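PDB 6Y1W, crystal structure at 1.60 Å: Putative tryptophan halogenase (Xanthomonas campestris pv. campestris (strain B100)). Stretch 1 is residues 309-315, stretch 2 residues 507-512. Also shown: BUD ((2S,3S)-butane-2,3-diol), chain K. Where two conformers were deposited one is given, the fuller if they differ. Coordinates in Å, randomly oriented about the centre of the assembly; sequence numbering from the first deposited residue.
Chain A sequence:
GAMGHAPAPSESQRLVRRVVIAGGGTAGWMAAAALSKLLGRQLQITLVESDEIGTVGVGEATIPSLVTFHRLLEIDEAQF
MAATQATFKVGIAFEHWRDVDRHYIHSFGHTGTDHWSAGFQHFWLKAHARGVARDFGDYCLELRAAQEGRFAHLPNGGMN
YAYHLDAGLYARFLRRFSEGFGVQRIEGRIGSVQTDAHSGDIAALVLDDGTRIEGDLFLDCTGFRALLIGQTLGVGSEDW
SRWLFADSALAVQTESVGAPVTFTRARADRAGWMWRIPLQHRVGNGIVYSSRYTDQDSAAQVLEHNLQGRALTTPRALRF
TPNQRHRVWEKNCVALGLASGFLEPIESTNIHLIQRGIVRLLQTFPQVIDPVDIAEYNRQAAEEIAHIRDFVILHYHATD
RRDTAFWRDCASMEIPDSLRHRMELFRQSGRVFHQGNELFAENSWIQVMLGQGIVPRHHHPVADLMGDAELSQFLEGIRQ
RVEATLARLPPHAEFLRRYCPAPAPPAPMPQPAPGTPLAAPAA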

ATOM      1  N   GLY A 309     -22.029 -16.458 -34.718  1.00 20.92           N
ATOM      2  CA  GLY A 309     -23.448 -16.242 -34.548  1.00 21.04           C
ATOM      3  C   GLY A 309     -23.944 -15.017 -35.296  1.00 25.87           C
ATOM      4  O   GLY A 309     -23.183 -14.128 -35.696  1.00 23.69           O
ATOM      5  N   ARG A 310     -25.261 -14.951 -35.455  1.00 17.29           N
ATOM      6  CA  ARG A 310     -25.820 -13.804 -36.155  1.00 19.90           C
ATOM      7  C   ARG A 310     -25.746 -12.552 -35.279  1.00 18.69           C
ATOM      8  O   ARG A 310     -25.866 -12.610 -34.048  1.00 18.43           O
ATOM      9  CB  ARG A 310     -27.279 -14.069 -36.532  1.00 19.80           C
ATOM     10  CG  ARG A 310     -27.399 -15.152 -37.628  1.00 24.68           C
ATOM     11  CD  ARG A 310     -28.839 -15.640 -37.792  1.00 20.47           C
ATOM     12  NE  ARG A 310     -29.333 -16.282 -36.581  1.00 22.52           N
ATOM     13  CZ  ARG A 310     -30.558 -16.797 -36.436  1.00 23.81           C
ATOM     14  NH1 ARG A 310     -31.428 -16.740 -37.444  1.00 29.22           N
ATOM     15  NH2 ARG A 310     -30.902 -17.368 -35.299  1.00 24.98           N
ATOM     16  N   ALA A 311     -25.580 -11.414 -35.934  1.00 20.28           N
ATOM     17  CA  ALA A 311     -25.625 -10.136 -35.234  1.00 19.56           C
ATOM     18  C   ALA A 311     -27.031  -9.837 -34.738  1.00 19.29           C
ATOM     19  O   ALA A 311     -28.022  -9.999 -35.468  1.00 19.75           O
ATOM     20  CB  ALA A 311     -25.165  -9.015 -36.161  1.00 22.56           C
ATOM     21  N   LEU A 312     -27.120  -9.298 -33.514  1.00 15.90           N
ATOM     22  CA  LEU A 312     -28.381  -8.917 -32.890  1.00 19.14           C
ATOM     23  C   LEU A 312     -28.605  -7.419 -32.919  1.00 18.91           C
ATOM     24  O   LEU A 312     -29.707  -6.971 -32.601  1.00 19.68           O
ATOM     25  CB  LEU A 312     -28.429  -9.371 -31.418  1.00 15.66           C
ATOM     26  CG  LEU A 312     -28.404 -10.866 -31.288  1.00 16.34           C
ATOM     27  CD1 LEU A 312     -28.439 -11.265 -29.809  1.00 18.21           C
ATOM     28  CD2 LEU A 312     -29.621 -11.430 -31.968  1.00 19.27           C
ATOM     29  N   THR A 313     -27.558  -6.641 -33.236  1.00 18.14           N
ATOM     30  CA  THR A 313     -27.615  -5.181 -33.311  1.00 16.81           C
ATOM     31  C   THR A 313     -26.882  -4.729 -34.569  1.00 19.05           C
ATOM     32  O   THR A 313     -26.124  -5.493 -35.181  1.00 20.16           O
ATOM     33  CB  THR A 313     -26.993  -4.522 -32.059  1.00 23.26           C
ATOM     34  OG1 THR A 313     -25.614  -4.907 -31.942  1.00 25.35           O
ATOM     35  CG2 THR A 313     -27.748  -4.961 -30.776  1.00 19.20           C
ATOM     36  N   THR A 314     -27.174  -3.502 -34.990  1.00 19.35           N
ATOM     37  CA  THR A 314     -26.330  -2.872 -36.015  1.00 17.90           C
ATOM     38  C   THR A 314     -25.057  -2.333 -35.358  1.00 21.41           C
ATOM     39  O   THR A 314     -25.146  -1.624 -34.341  1.00 21.22           O
ATOM     40  CB  THR A 314     -27.104  -1.731 -36.678  1.00 27.53           C
ATOM     41  OG1 THR A 314     -28.207  -2.293 -37.397  1.00 28.57           O
ATOM     42  CG2 THR A 314     -26.216  -0.952 -37.670  1.00 30.31           C
ATOM     43  N   PRO A 315     -23.884  -2.558 -35.948  1.00 21.73           N
ATOM     44  CA  PRO A 315     -22.644  -2.101 -35.312  1.00 22.59           C
ATOM     45  C   PRO A 315     -22.684  -0.606 -35.063  1.00 25.84           C
ATOM     46  O   PRO A 315     -23.195   0.171 -35.875  1.00 28.23           O
ATOM     47  CB  PRO A 315     -21.564  -2.489 -36.328  1.00 25.51           C
ATOM     48  CG  PRO A 315     -22.125  -3.637 -37.042  1.00 32.29           C
ATOM     49  CD  PRO A 315     -23.615  -3.385 -37.134  1.00 26.00           C
ATOM     50  N   ALA A 507     -37.589 -11.555 -27.773  1.00 15.09           N
ATOM     51  CA  ALA A 507     -37.632 -11.292 -29.211  1.00 14.89           C
ATOM     52  C   ALA A 507     -36.345 -10.632 -29.685  1.00 19.20           C
ATOM     53  O   ALA A 507     -36.349  -9.525 -30.242  1.00 18.40           O
ATOM     54  CB  ALA A 507     -38.870 -10.467 -29.554  1.00 15.92           C
ATOM     55  N   PRO A 508     -35.217 -11.319 -29.521  1.00 16.61           N
ATOM     56  CA  PRO A 508     -33.990 -10.858 -30.167  1.00 16.82           C
ATOM     57  C   PRO A 508     -34.208 -10.810 -31.675  1.00 18.57           C
ATOM     58  O   PRO A 508     -35.083 -11.486 -32.221  1.00 19.37           O
ATOM     59  CB  PRO A 508     -32.964 -11.920 -29.753  1.00 16.32           C
ATOM     60  CG  PRO A 508     -33.798 -13.191 -29.581  1.00 15.80           C
ATOM     61  CD  PRO A 508     -35.058 -12.670 -28.922  1.00 16.22           C
ATOM     62  N   MET A 509     -33.403  -9.992 -32.364  1.00 18.12           N
ATOM     63  CA  MET A 509     -33.596  -9.692 -33.782  0.79 17.15           C
ATOM     64  C   MET A 509     -32.356 -10.094 -34.582  1.00 20.46           C
ATOM     65  O   MET A 509     -31.666  -9.226 -35.143  1.00 20.06           O
ATOM     66  CB  MET A 509     -33.901  -8.205 -33.967  0.79 21.21           C
ATOM     67  CG  MET A 509     -35.163  -7.777 -33.239  0.79 24.37           C
ATOM     68  SD  MET A 509     -36.611  -8.341 -34.182  0.79 20.01           S
ATOM     69  CE  MET A 509     -36.834  -7.025 -35.390  0.79 16.16           C
ATOM     70  N   PRO A 510     -32.060 -11.392 -34.673  1.00 18.30           N
ATOM     71  CA  PRO A 510     -30.904 -11.823 -35.475  1.00 15.94           C
ATOM     72  C   PRO A 510     -31.078 -11.415 -36.927  1.00 20.06           C
ATOM     73  O   PRO A 510     -32.150 -11.591 -37.515  1.00 20.45           O
ATOM     74  CB  PRO A 510     -30.886 -13.341 -35.301  1.00 17.10           C
ATOM     75  CG  PRO A 510     -32.312 -13.700 -34.925  1.00 18.61           C
ATOM     76  CD  PRO A 510     -32.792 -12.538 -34.090  1.00 18.41           C
ATOM     77  N   GLN A 511     -30.004 -10.807 -37.491  1.00 17.92           N
ATOM     78  CA  GLN A 511     -30.006 -10.388 -38.880  1.00 16.79           C
ATOM     79  C   GLN A 511     -29.617 -11.569 -39.759  1.00 22.59           C
ATOM     80  O   GLN A 511     -28.725 -12.345 -39.400  1.00 25.27           O
ATOM     81  CB  GLN A 511     -29.039  -9.238 -39.069  1.00 24.16           C
ATOM     82  CG  GLN A 511     -29.398  -8.045 -38.176  1.00 27.05           C
ATOM     83  CD  GLN A 511     -28.410  -6.915 -38.312  1.00 39.72           C
ATOM     84  OE1 GLN A 511     -27.354  -7.067 -38.933  1.00 29.05           O
ATOM     85  NE2 GLN A 511     -28.746  -5.771 -37.749  1.00 35.04           N
ATOM     86  N   PRO A 512     -30.301 -11.758 -40.882  1.00 29.47           N
ATOM     87  CA  PRO A 512     -29.968 -12.887 -41.757  1.00 39.13           C
ATOM     88  C   PRO A 512     -28.515 -12.796 -42.199  1.00 41.60           C
ATOM     89  O   PRO A 512     -27.989 -11.704 -42.423  1.00 48.02           O
ATOM     90  CB  PRO A 512     -30.941 -12.729 -42.936  1.00 43.09           C
ATOM     91  CG  PRO A 512     -31.409 -11.267 -42.873  1.00 40.68           C
ATOM     92  CD  PRO A 512     -31.385 -10.904 -41.412  1.00 38.34           C
TER
HETATM   93  C1  BUD K 609     -31.609  -2.172 -30.599  1.00 25.66           C
HETATM   94  O1  BUD K 609     -31.540  -4.008 -32.182  1.00 36.32           O
HETATM   95  C2  BUD K 609     -31.165  -2.657 -31.975  1.00 26.44           C
HETATM   96  O2  BUD K 609     -29.368  -2.331 -33.589  1.00 25.24           O
HETATM   97  C3  BUD K 609     -29.673  -2.450 -32.241  1.00 29.35           C
HETATM   98  C4  BUD K 609     -29.083  -1.227 -31.598  1.00 20.94           C
HETATM   99  O   HOH W   1     -26.040 -11.676 -38.877  1.00 23.94           O
HETATM  100  O   HOH W   2     -31.797  -8.038 -30.979  1.00 19.40           O
HETATM  101  O   HOH W   3     -31.076  -6.587 -35.158  1.00 27.32           O
HETATM  102  O   HOH W   4     -25.113  -5.992 -38.148  1.00 41.00           O

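Two loop segments, 196 or more residues apart in sequence where they touch, cross nearly at right angles (89° between end-to-end directions) and are held by one direct hydrogen bond and several bridging waters. Arg-310 points its CA-to-CB bond toward stretch 2; Pro-510 CB lies over one face of its guanidinium, 3.6 Å from Arg-310 NE, while Arg-310 CG packs 3.6 Å from the carbonyl O of Gln-511. At Ala-311 the hydrogen bonding is all through the backbone. Ala-311 O accepts the hydrogen bond from Gln-511 N (2.9 Å, 161° at the hydrogen) and also a CA-H...O contact from Pro-510 CA (3.4 Å). Water 1 links Ala-311 and Gln-511 again, donating to Gln-511 O (2.8 Å) and accepting from Ala-311 N (3.0 Å). Leu-312, buried, is sideways at CB, but its end comes nearer, so that Leu-312 CD2 sits 4.0 Å from both Pro-508 CB and Pro-510 CD. Water 2 donates to Leu-312 O and accepts from Met-509 N (2.9 Å each), joining two residues that make no direct hydrogen bond to each other. The CA-to-CB bond of Thr-313 points away from stretch 2; water 4 donates to Thr-313 O (3.2 Å) and Gln-511 OE1 (2.6 Å). Thr-314 N donates to O2 of the butanediol (2.9 Å, 168°), and Thr-314 OG1 approaches Gln-511 NE2 at 3.5 Å.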